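Local coordinates for hypothetical protein (PDB 3WOC) that is a prostate-derived, heparin-binding jacalin-like lectin of boar sperm, with a beta-prism fold and a probable part in sperm capacitation, at residues I71-V84 against S95-P108. Sequence-based numbering, arbitrary orientation.
Sequences ISIYGRYRTFLQHV and SFGLETGKGFFAAP
Strand 102-106 runs antiparallel to strand 71-77 (169° between their directions, axes 4.6 Å apart), while 95-97 pairs likewise with 81-84, flanking hairpin 71-84 on both edges. Hydrogen-bonded pairs Ile73-Ala106, Gly75-Phe104 and Val84-Phe96 set the register. On the face carrying Ile73 and Tyr77, the Phe104 ring folds back over Gly75, whose CA lies 3.9 Å from the ring centroid in a CH-pi contact. The chi1 of Phe104, 74°, places CG between the backbone N and the carbonyl carbon, turning the ring over the neighbouring strand. The Tyr77 ring borders that of Phe104 without lying over its face, Tyr77 CD1 being 3.5 Å from Phe104 CD1, and takes Lys102 CB over one face. The other face, with Tyr74, Arg76 and Phe105, carries the polar side-chain bonds. There the extended Arg76 side chain sends NH1 to Gly101 O in a bent bond of 2.8 Å, tying strand 71-77 to the turn leading into strand 102-106. His83 ND1 donates almost straight to Gly97 O (3.2 Å, 169°), which lies in the ring plane although the donor stands above the carbonyl plane. Glu99 CG sits 3.6 Å above the centre of that imidazole, a CH-pi contact; Glu99 OE1 receives a weak bond from Tyr74 OH. A classic beta bulge places Gln82 and His83 opposite Arg76, whose O accepts from both backbone N atoms. These strands form one four-stranded sheet of the beta prism, ordered 93-97, 81-88, 70-77, 102-106; inward, Phe96 packs on Leu62 of strand 58-63, and Ile73 and Ala106 on Phe132 of strand 127-135.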
ATOM      1  N   ILE A  71      -7.112   8.850  -3.083  1.00 30.05           N
ATOM      2  CA  ILE A  71      -8.535   8.790  -2.715  1.00 29.99           C
ATOM      3  C   ILE A  71      -9.228   7.458  -3.037  1.00 30.08           C
ATOM      4  O   ILE A  71     -10.299   7.172  -2.497  1.00 30.08           O
ATOM      5  CB  ILE A  71      -9.350  10.020  -3.233  1.00 29.92           C
ATOM      6  CG1 ILE A  71      -9.151  10.241  -4.735  1.00 29.93           C
ATOM      7  CG2 ILE A  71      -8.980  11.274  -2.452  1.00 29.73           C
ATOM      8  CD1 ILE A  71     -10.205   9.582  -5.596  1.00 29.56           C
ATOM      9  N   SER A  72      -8.631   6.656  -3.920  1.00 30.18           N
ATOM     10  CA  SER A  72      -9.132   5.297  -4.187  1.00 30.33           C
ATOM     11  C   SER A  72      -8.045   4.351  -4.693  1.00 30.33           C
ATOM     12  O   SER A  72      -7.022   4.787  -5.216  1.00 30.41           O
ATOM     13  CB  SER A  72     -10.338   5.312  -5.140  1.00 30.29           C
ATOM     14  OG  SER A  72      -9.968   5.683  -6.455  1.00 30.77           O
ATOM     15  N   ILE A  73      -8.271   3.050  -4.523  1.00 30.54           N
ATOM     16  CA  ILE A  73      -7.285   2.040  -4.901  1.00 30.58           C
ATOM     17  C   ILE A  73      -7.928   0.832  -5.584  1.00 30.75           C
ATOM     18  O   ILE A  73      -8.718   0.105  -4.980  1.00 30.88           O
ATOM     19  CB  ILE A  73      -6.425   1.588  -3.682  1.00 30.58           C
ATOM     20  CG1 ILE A  73      -5.649   2.781  -3.114  1.00 30.37           C
ATOM     21  CG2 ILE A  73      -5.457   0.460  -4.079  1.00 30.15           C
ATOM     22  CD1 ILE A  73      -5.145   2.604  -1.716  1.00 30.43           C
ATOM     23  N   TYR A  74      -7.586   0.640  -6.852  1.00 30.88           N
ATOM     24  CA  TYR A  74      -7.973  -0.560  -7.587  1.00 30.98           C
ATOM     25  C   TYR A  74      -6.803  -1.540  -7.582  1.00 30.55           C
ATOM     26  O   TYR A  74      -5.648  -1.137  -7.722  1.00 30.54           O
ATOM     27  CB  TYR A  74      -8.408  -0.201  -9.015  1.00 31.45           C
ATOM     28  CG  TYR A  74      -8.325  -1.331 -10.029  1.00 32.54           C
ATOM     29  CD1 TYR A  74      -7.357  -1.317 -11.028  1.00 33.34           C
ATOM     30  CD2 TYR A  74      -9.219  -2.407  -9.996  1.00 33.03           C
ATOM     31  CE1 TYR A  74      -7.265  -2.341 -11.964  1.00 33.37           C
ATOM     32  CE2 TYR A  74      -9.138  -3.437 -10.936  1.00 32.81           C
ATOM     33  CZ  TYR A  74      -8.155  -3.391 -11.915  1.00 32.76           C
ATOM     34  OH  TYR A  74      -8.048  -4.389 -12.854  1.00 33.10           O
ATOM     35  N   GLY A  75      -7.106  -2.821  -7.401  1.00 29.98           N
ATOM     36  CA  GLY A  75      -6.071  -3.843  -7.395  1.00 29.56           C
ATOM     37  C   GLY A  75      -6.493  -5.212  -7.889  1.00 29.36           C
ATOM     38  O   GLY A  75      -7.656  -5.444  -8.227  1.00 29.42           O
ATOM     39  N   ARG A  76      -5.521  -6.118  -7.935  1.00 29.20           N
ATOM     40  CA  ARG A  76      -5.740  -7.510  -8.309  1.00 29.26           C
ATOM     41  C   ARG A  76      -4.811  -8.414  -7.497  1.00 28.83           C
ATOM     42  O   ARG A  76      -3.716  -8.005  -7.117  1.00 28.81           O
ATOM     43  CB  ARG A  76      -5.516  -7.722  -9.813  1.00 29.46           C
ATOM     44  CG  ARG A  76      -6.563  -7.061 -10.699  1.00 30.92           C
ATOM     45  CD  ARG A  76      -6.585  -7.649 -12.093  1.00 33.91           C
ATOM     46  NE  ARG A  76      -7.649  -7.067 -12.909  1.00 36.05           N
ATOM     47  CZ  ARG A  76      -8.919  -7.476 -12.907  1.00 37.65           C
ATOM     48  NH1 ARG A  76      -9.306  -8.478 -12.126  1.00 38.28           N
ATOM     49  NH2 ARG A  76      -9.807  -6.876 -13.690  1.00 37.94           N
ATOM     50  N   TYR A  77      -5.260  -9.639  -7.236  1.00 28.46           N
ATOM     51  CA  TYR A  77      -4.504 -10.596  -6.429  1.00 28.13           C
ATOM     52  C   TYR A  77      -4.775 -12.035  -6.851  1.00 27.89           C
ATOM     53  O   TYR A  77      -5.808 -12.339  -7.458  1.00 27.61           O
ATOM     54  CB  TYR A  77      -4.834 -10.429  -4.937  1.00 28.26           C
ATOM     55  CG  TYR A  77      -6.305 -10.590  -4.612  1.00 28.34           C
ATOM     56  CD1 TYR A  77      -7.145  -9.479  -4.528  1.00 28.56           C
ATOM     57  CD2 TYR A  77      -6.862 -11.854  -4.404  1.00 28.37           C
ATOM     58  CE1 TYR A  77      -8.505  -9.620  -4.239  1.00 28.92           C
ATOM     59  CE2 TYR A  77      -8.218 -12.010  -4.124  1.00 28.78           C
ATOM     60  CZ  TYR A  77      -9.033 -10.887  -4.037  1.00 29.06           C
ATOM     61  OH  TYR A  77     -10.373 -11.036  -3.751  1.00 29.15           O
ATOM     62  N   ARG A  78      -3.835 -12.914  -6.524  1.00 27.64           N
ATOM     63  CA  ARG A  78      -4.068 -14.352  -6.576  1.00 27.50           C
ATOM     64  C   ARG A  78      -3.795 -14.876  -5.165  1.00 27.02           C
ATOM     65  O   ARG A  78      -4.531 -14.533  -4.239  1.00 27.12           O
ATOM     66  CB  ARG A  78      -3.198 -15.017  -7.647  1.00 27.49           C
ATOM     67  CG  ARG A  78      -3.410 -14.442  -9.057  1.00 27.89           C
ATOM     68  CD  ARG A  78      -2.731 -15.272 -10.129  1.00 28.02           C
ATOM     69  NE  ARG A  78      -3.437 -16.536 -10.338  1.00 29.45           N
ATOM     70  CZ  ARG A  78      -3.018 -17.520 -11.130  1.00 29.29           C
ATOM     71  NH1 ARG A  78      -1.878 -17.417 -11.800  1.00 29.25           N
ATOM     72  NH2 ARG A  78      -3.746 -18.622 -11.238  1.00 29.63           N
ATOM     73  N   THR A  79      -2.748 -15.678  -4.990  1.00 26.49           N
ATOM     74  CA  THR A  79      -2.243 -15.995  -3.653  1.00 25.85           C
ATOM     75  C   THR A  79      -1.610 -14.737  -3.057  1.00 25.50           C
ATOM     76  O   THR A  79      -1.784 -14.438  -1.874  1.00 25.27           O
ATOM     77  CB  THR A  79      -1.200 -17.138  -3.685  1.00 25.70           C
ATOM     78  OG1 THR A  79      -1.818 -18.339  -4.154  1.00 25.73           O
ATOM     79  CG2 THR A  79      -0.615 -17.391  -2.306  1.00 25.43           C
ATOM     80  N   PHE A  80      -0.879 -14.010  -3.897  1.00 25.21           N
ATOM     81  CA  PHE A  80      -0.189 -12.790  -3.495  1.00 24.93           C
ATOM     82  C   PHE A  80      -0.835 -11.582  -4.155  1.00 24.85           C
ATOM     83  O   PHE A  80      -1.471 -11.704  -5.205  1.00 24.98           O
ATOM     84  CB  PHE A  80       1.292 -12.853  -3.879  1.00 24.68           C
ATOM     85  CG  PHE A  80       2.027 -14.027  -3.296  1.00 24.70           C
ATOM     86  CD1 PHE A  80       2.569 -13.961  -2.018  1.00 24.30           C
ATOM     87  CD2 PHE A  80       2.186 -15.199  -4.032  1.00 24.51           C
ATOM     88  CE1 PHE A  80       3.244 -15.048  -1.473  1.00 23.94           C
ATOM     89  CE2 PHE A  80       2.857 -16.289  -3.496  1.00 24.20           C
ATOM     90  CZ  PHE A  80       3.390 -16.212  -2.213  1.00 24.14           C
ATOM     91  N   LEU A  81      -0.674 -10.419  -3.529  1.00 24.83           N
ATOM     92  CA  LEU A  81      -1.056  -9.154  -4.139  1.00 24.57           C
ATOM     93  C   LEU A  81      -0.267  -8.973  -5.432  1.00 24.88           C
ATOM     94  O   LEU A  81       0.968  -8.963  -5.416  1.00 24.65           O
ATOM     95  CB  LEU A  81      -0.796  -7.993  -3.177  1.00 24.44           C
ATOM     96  CG  LEU A  81      -1.101  -6.571  -3.658  1.00 23.91           C
ATOM     97  CD1 LEU A  81      -2.600  -6.356  -3.848  1.00 23.29           C
ATOM     98  CD2 LEU A  81      -0.527  -5.561  -2.683  1.00 24.21           C
ATOM     99  N   GLN A  82      -0.994  -8.852  -6.542  1.00 25.29           N
ATOM    100  CA  GLN A  82      -0.397  -8.765  -7.878  1.00 25.92           C
ATOM    101  C   GLN A  82      -0.214  -7.326  -8.335  1.00 26.30           C
ATOM    102  O   GLN A  82       0.876  -6.922  -8.736  1.00 26.25           O
ATOM    103  CB  GLN A  82      -1.265  -9.498  -8.911  1.00 25.85           C
ATOM    104  CG  GLN A  82      -1.255 -11.018  -8.820  1.00 26.23           C
ATOM    105  CD  GLN A  82       0.033 -11.643  -9.315  1.00 26.72           C
ATOM    106  OE1 GLN A  82       0.845 -10.999  -9.984  1.00 27.42           O
ATOM    107  NE2 GLN A  82       0.226 -12.913  -8.988  1.00 27.27           N
ATOM    108  N   HIS A  83      -1.297  -6.561  -8.271  1.00 27.00           N
ATOM    109  CA  HIS A  83      -1.357  -5.251  -8.896  1.00 27.60           C
ATOM    110  C   HIS A  83      -2.067  -4.245  -7.998  1.00 27.97           C
ATOM    111  O   HIS A  83      -3.049  -4.573  -7.331  1.00 27.72           O
ATOM    112  CB  HIS A  83      -2.076  -5.365 -10.246  1.00 27.68           C
ATOM    113  CG  HIS A  83      -2.337  -4.050 -10.915  1.00 28.20           C
ATOM    114  ND1 HIS A  83      -1.389  -3.400 -11.674  1.00 28.52           N
ATOM    115  CD2 HIS A  83      -3.443  -3.269 -10.943  1.00 28.30           C
ATOM    116  CE1 HIS A  83      -1.898  -2.274 -12.139  1.00 28.92           C
ATOM    117  NE2 HIS A  83      -3.143  -2.171 -11.711  1.00 28.88           N
ATOM    118  N   VAL A  84      -1.545  -3.023  -7.986  1.00 28.63           N
ATOM    119  CA  VAL A  84      -2.206  -1.889  -7.351  1.00 29.16           C
ATOM    120  C   VAL A  84      -2.101  -0.664  -8.259  1.00 29.59           C
ATOM    121  O   VAL A  84      -1.022  -0.342  -8.755  1.00 29.63           O
ATOM    122  CB  VAL A  84      -1.638  -1.632  -5.923  1.00 29.10           C
ATOM    123  CG1 VAL A  84      -1.417  -0.159  -5.648  1.00 29.44           C
ATOM    124  CG2 VAL A  84      -2.554  -2.240  -4.871  1.00 29.02           C
ATOM    125  N   SER A  95       0.225   2.857 -11.643  1.00 37.04           N
ATOM    126  CA  SER A  95       0.077   1.404 -11.657  1.00 37.15           C
ATOM    127  C   SER A  95       1.357   0.677 -11.258  1.00 37.20           C
ATOM    128  O   SER A  95       2.444   0.991 -11.753  1.00 37.38           O
ATOM    129  CB  SER A  95      -0.392   0.922 -13.029  1.00 37.13           C
ATOM    130  OG  SER A  95      -1.742   1.280 -13.257  1.00 37.25           O
ATOM    131  N   PHE A  96       1.208  -0.292 -10.358  1.00 37.13           N
ATOM    132  CA  PHE A  96       2.316  -1.115  -9.879  1.00 37.19           C
ATOM    133  C   PHE A  96       1.927  -2.583  -9.994  1.00 37.12           C
ATOM    134  O   PHE A  96       0.801  -2.949  -9.679  1.00 37.14           O
ATOM    135  CB  PHE A  96       2.648  -0.791  -8.415  1.00 37.24           C
ATOM    136  CG  PHE A  96       2.860   0.675  -8.138  1.00 37.36           C
ATOM    137  CD1 PHE A  96       4.136   1.220  -8.160  1.00 37.86           C
ATOM    138  CD2 PHE A  96       1.785   1.506  -7.840  1.00 37.55           C
ATOM    139  CE1 PHE A  96       4.341   2.579  -7.900  1.00 38.21           C
ATOM    140  CE2 PHE A  96       1.979   2.861  -7.584  1.00 37.48           C
ATOM    141  CZ  PHE A  96       3.257   3.399  -7.611  1.00 37.55           C
ATOM    142  N   GLY A  97       2.859  -3.416 -10.450  1.00 37.22           N
ATOM    143  CA  GLY A  97       2.640  -4.861 -10.531  1.00 37.32           C
ATOM    144  C   GLY A  97       1.880  -5.349 -11.752  1.00 37.49           C
ATOM    145  O   GLY A  97       1.438  -4.559 -12.587  1.00 37.59           O
ATOM    146  N   LEU A  98       1.721  -6.668 -11.842  1.00 37.59           N
ATOM    147  CA  LEU A  98       1.089  -7.314 -12.990  1.00 37.65           C
ATOM    148  C   LEU A  98      -0.412  -7.508 -12.772  1.00 37.73           C
ATOM    149  O   LEU A  98      -0.835  -8.009 -11.731  1.00 37.89           O
ATOM    150  CB  LEU A  98       1.775  -8.660 -13.271  1.00 37.58           C
ATOM    151  CG  LEU A  98       1.312  -9.556 -14.424  1.00 37.67           C
ATOM    152  CD1 LEU A  98       1.663  -8.958 -15.782  1.00 37.93           C
ATOM    153  CD2 LEU A  98       1.920 -10.941 -14.278  1.00 37.68           C
ATOM    154  N   GLU A  99      -1.211  -7.115 -13.761  1.00 37.70           N
ATOM    155  CA  GLU A  99      -2.667  -7.236 -13.681  1.00 37.70           C
ATOM    156  C   GLU A  99      -3.154  -8.668 -13.867  1.00 37.56           C
ATOM    157  O   GLU A  99      -3.441  -9.090 -14.993  1.00 37.78           O
ATOM    158  CB  GLU A  99      -3.334  -6.353 -14.731  1.00 37.82           C
ATOM    159  CG  GLU A  99      -3.474  -4.901 -14.354  1.00 38.35           C
ATOM    160  CD  GLU A  99      -4.434  -4.179 -15.273  1.00 39.09           C
ATOM    161  OE1 GLU A  99      -5.636  -4.525 -15.261  1.00 39.62           O
ATOM    162  OE2 GLU A  99      -3.990  -3.272 -16.006  1.00 39.53           O
ATOM    163  N   THR A 100      -3.254  -9.411 -12.766  1.00 37.19           N
ATOM    164  CA  THR A 100      -3.766 -10.784 -12.806  1.00 36.75           C
ATOM    165  C   THR A 100      -4.569 -11.117 -11.555  1.00 36.26           C
ATOM    166  O   THR A 100      -4.209 -10.712 -10.450  1.00 36.32           O
ATOM    167  CB  THR A 100      -2.630 -11.825 -12.951  1.00 36.79           C
ATOM    168  OG1 THR A 100      -1.553 -11.270 -13.712  1.00 36.93           O
ATOM    169  CG2 THR A 100      -3.141 -13.088 -13.642  1.00 37.03           C
ATOM    170  N   GLY A 101      -5.660 -11.853 -11.741  1.00 35.73           N
ATOM    171  CA  GLY A 101      -6.429 -12.388 -10.627  1.00 35.16           C
ATOM    172  C   GLY A 101      -7.738 -11.684 -10.347  1.00 34.69           C
ATOM    173  O   GLY A 101      -8.253 -10.946 -11.187  1.00 34.60           O
ATOM    174  N   LYS A 102      -8.276 -11.927  -9.154  1.00 34.24           N
ATOM    175  CA  LYS A 102      -9.519 -11.306  -8.716  1.00 33.95           C
ATOM    176  C   LYS A 102      -9.297  -9.811  -8.543  1.00 33.37           C
ATOM    177  O   LYS A 102      -8.258  -9.386  -8.037  1.00 33.22           O
ATOM    178  CB  LYS A 102     -10.016 -11.920  -7.396  1.00 34.11           C
ATOM    179  CG  LYS A 102      -9.856 -13.441  -7.264  1.00 35.04           C
ATOM    180  CD  LYS A 102     -10.690 -14.206  -8.285  1.00 36.80           C
ATOM    181  CE  LYS A 102     -10.467 -15.708  -8.178  1.00 37.79           C
ATOM    182  NZ  LYS A 102     -11.232 -16.320  -7.052  1.00 38.52           N
ATOM    183  N   GLY A 103     -10.272  -9.023  -8.981  1.00 32.82           N
ATOM    184  CA  GLY A 103     -10.203  -7.573  -8.860  1.00 32.05           C
ATOM    185  C   GLY A 103     -10.849  -7.083  -7.580  1.00 31.60           C
ATOM    186  O   GLY A 103     -11.749  -7.731  -7.041  1.00 31.34           O
ATOM    187  N   PHE A 104     -10.369  -5.942  -7.093  1.00 31.15           N
ATOM    188  CA  PHE A 104     -10.970  -5.263  -5.947  1.00 30.85           C
ATOM    189  C   PHE A 104     -10.871  -3.740  -6.074  1.00 30.72           C
ATOM    190  O   PHE A 104     -10.025  -3.226  -6.806  1.00 30.52           O
ATOM    191  CB  PHE A 104     -10.378  -5.768  -4.615  1.00 30.69           C
ATOM    192  CG  PHE A 104      -8.974  -5.286  -4.323  1.00 30.43           C
ATOM    193  CD1 PHE A 104      -7.875  -6.083  -4.623  1.00 30.35           C
ATOM    194  CD2 PHE A 104      -8.755  -4.049  -3.718  1.00 30.15           C
ATOM    195  CE1 PHE A 104      -6.580  -5.653  -4.340  1.00 30.28           C
ATOM    196  CE2 PHE A 104      -7.462  -3.607  -3.434  1.00 30.09           C
ATOM    197  CZ  PHE A 104      -6.374  -4.410  -3.745  1.00 30.16           C
ATOM    198  N   PHE A 105     -11.744  -3.034  -5.359  1.00 30.73           N
ATOM    199  CA  PHE A 105     -11.734  -1.573  -5.334  1.00 30.67           C
ATOM    200  C   PHE A 105     -11.825  -1.052  -3.902  1.00 30.64           C
ATOM    201  O   PHE A 105     -12.747  -1.390  -3.162  1.00 30.58           O
ATOM    202  CB  PHE A 105     -12.873  -1.010  -6.189  1.00 30.80           C
ATOM    203  CG  PHE A 105     -12.906   0.495  -6.248  1.00 30.84           C
ATOM    204  CD1 PHE A 105     -11.949   1.199  -6.973  1.00 30.84           C
ATOM    205  CD2 PHE A 105     -13.907   1.207  -5.591  1.00 31.06           C
ATOM    206  CE1 PHE A 105     -11.982   2.592  -7.033  1.00 31.16           C
ATOM    207  CE2 PHE A 105     -13.951   2.600  -5.647  1.00 31.05           C
ATOM    208  CZ  PHE A 105     -12.987   3.291  -6.368  1.00 30.92           C
ATOM    209  N   ALA A 106     -10.849  -0.231  -3.522  1.00 30.68           N
ATOM    210  CA  ALA A 106     -10.778   0.326  -2.180  1.00 30.70           C
ATOM    211  C   ALA A 106     -11.044   1.825  -2.203  1.00 30.72           C
ATOM    212  O   ALA A 106     -10.427   2.562  -2.970  1.00 30.76           O
ATOM    213  CB  ALA A 106      -9.423   0.036  -1.561  1.00 30.80           C
ATOM    214  N   ALA A 107     -11.973   2.261  -1.359  1.00 30.64           N
ATOM    215  CA  ALA A 107     -12.346   3.663  -1.253  1.00 30.73           C
ATOM    216  C   ALA A 107     -12.844   3.938   0.161  1.00 30.95           C
ATOM    217  O   ALA A 107     -13.383   3.032   0.808  1.00 30.93           O
ATOM    218  CB  ALA A 107     -13.424   4.006  -2.279  1.00 30.73           C
ATOM    219  N   PRO A 108     -12.659   5.181   0.656  1.00 31.08           N
ATOM    220  CA  PRO A 108     -13.143   5.536   1.990  1.00 31.28           C
ATOM    221  C   PRO A 108     -14.666   5.483   2.082  1.00 31.61           C
ATOM    222  O   PRO A 108     -15.351   5.501   1.056  1.00 31.75           O
ATOM    223  CB  PRO A 108     -12.653   6.976   2.166  1.00 31.27           C
ATOM    224  CG  PRO A 108     -12.462   7.489   0.792  1.00 31.08           C
ATOM    225  CD  PRO A 108     -11.980   6.317   0.008  1.00 31.06           C
TER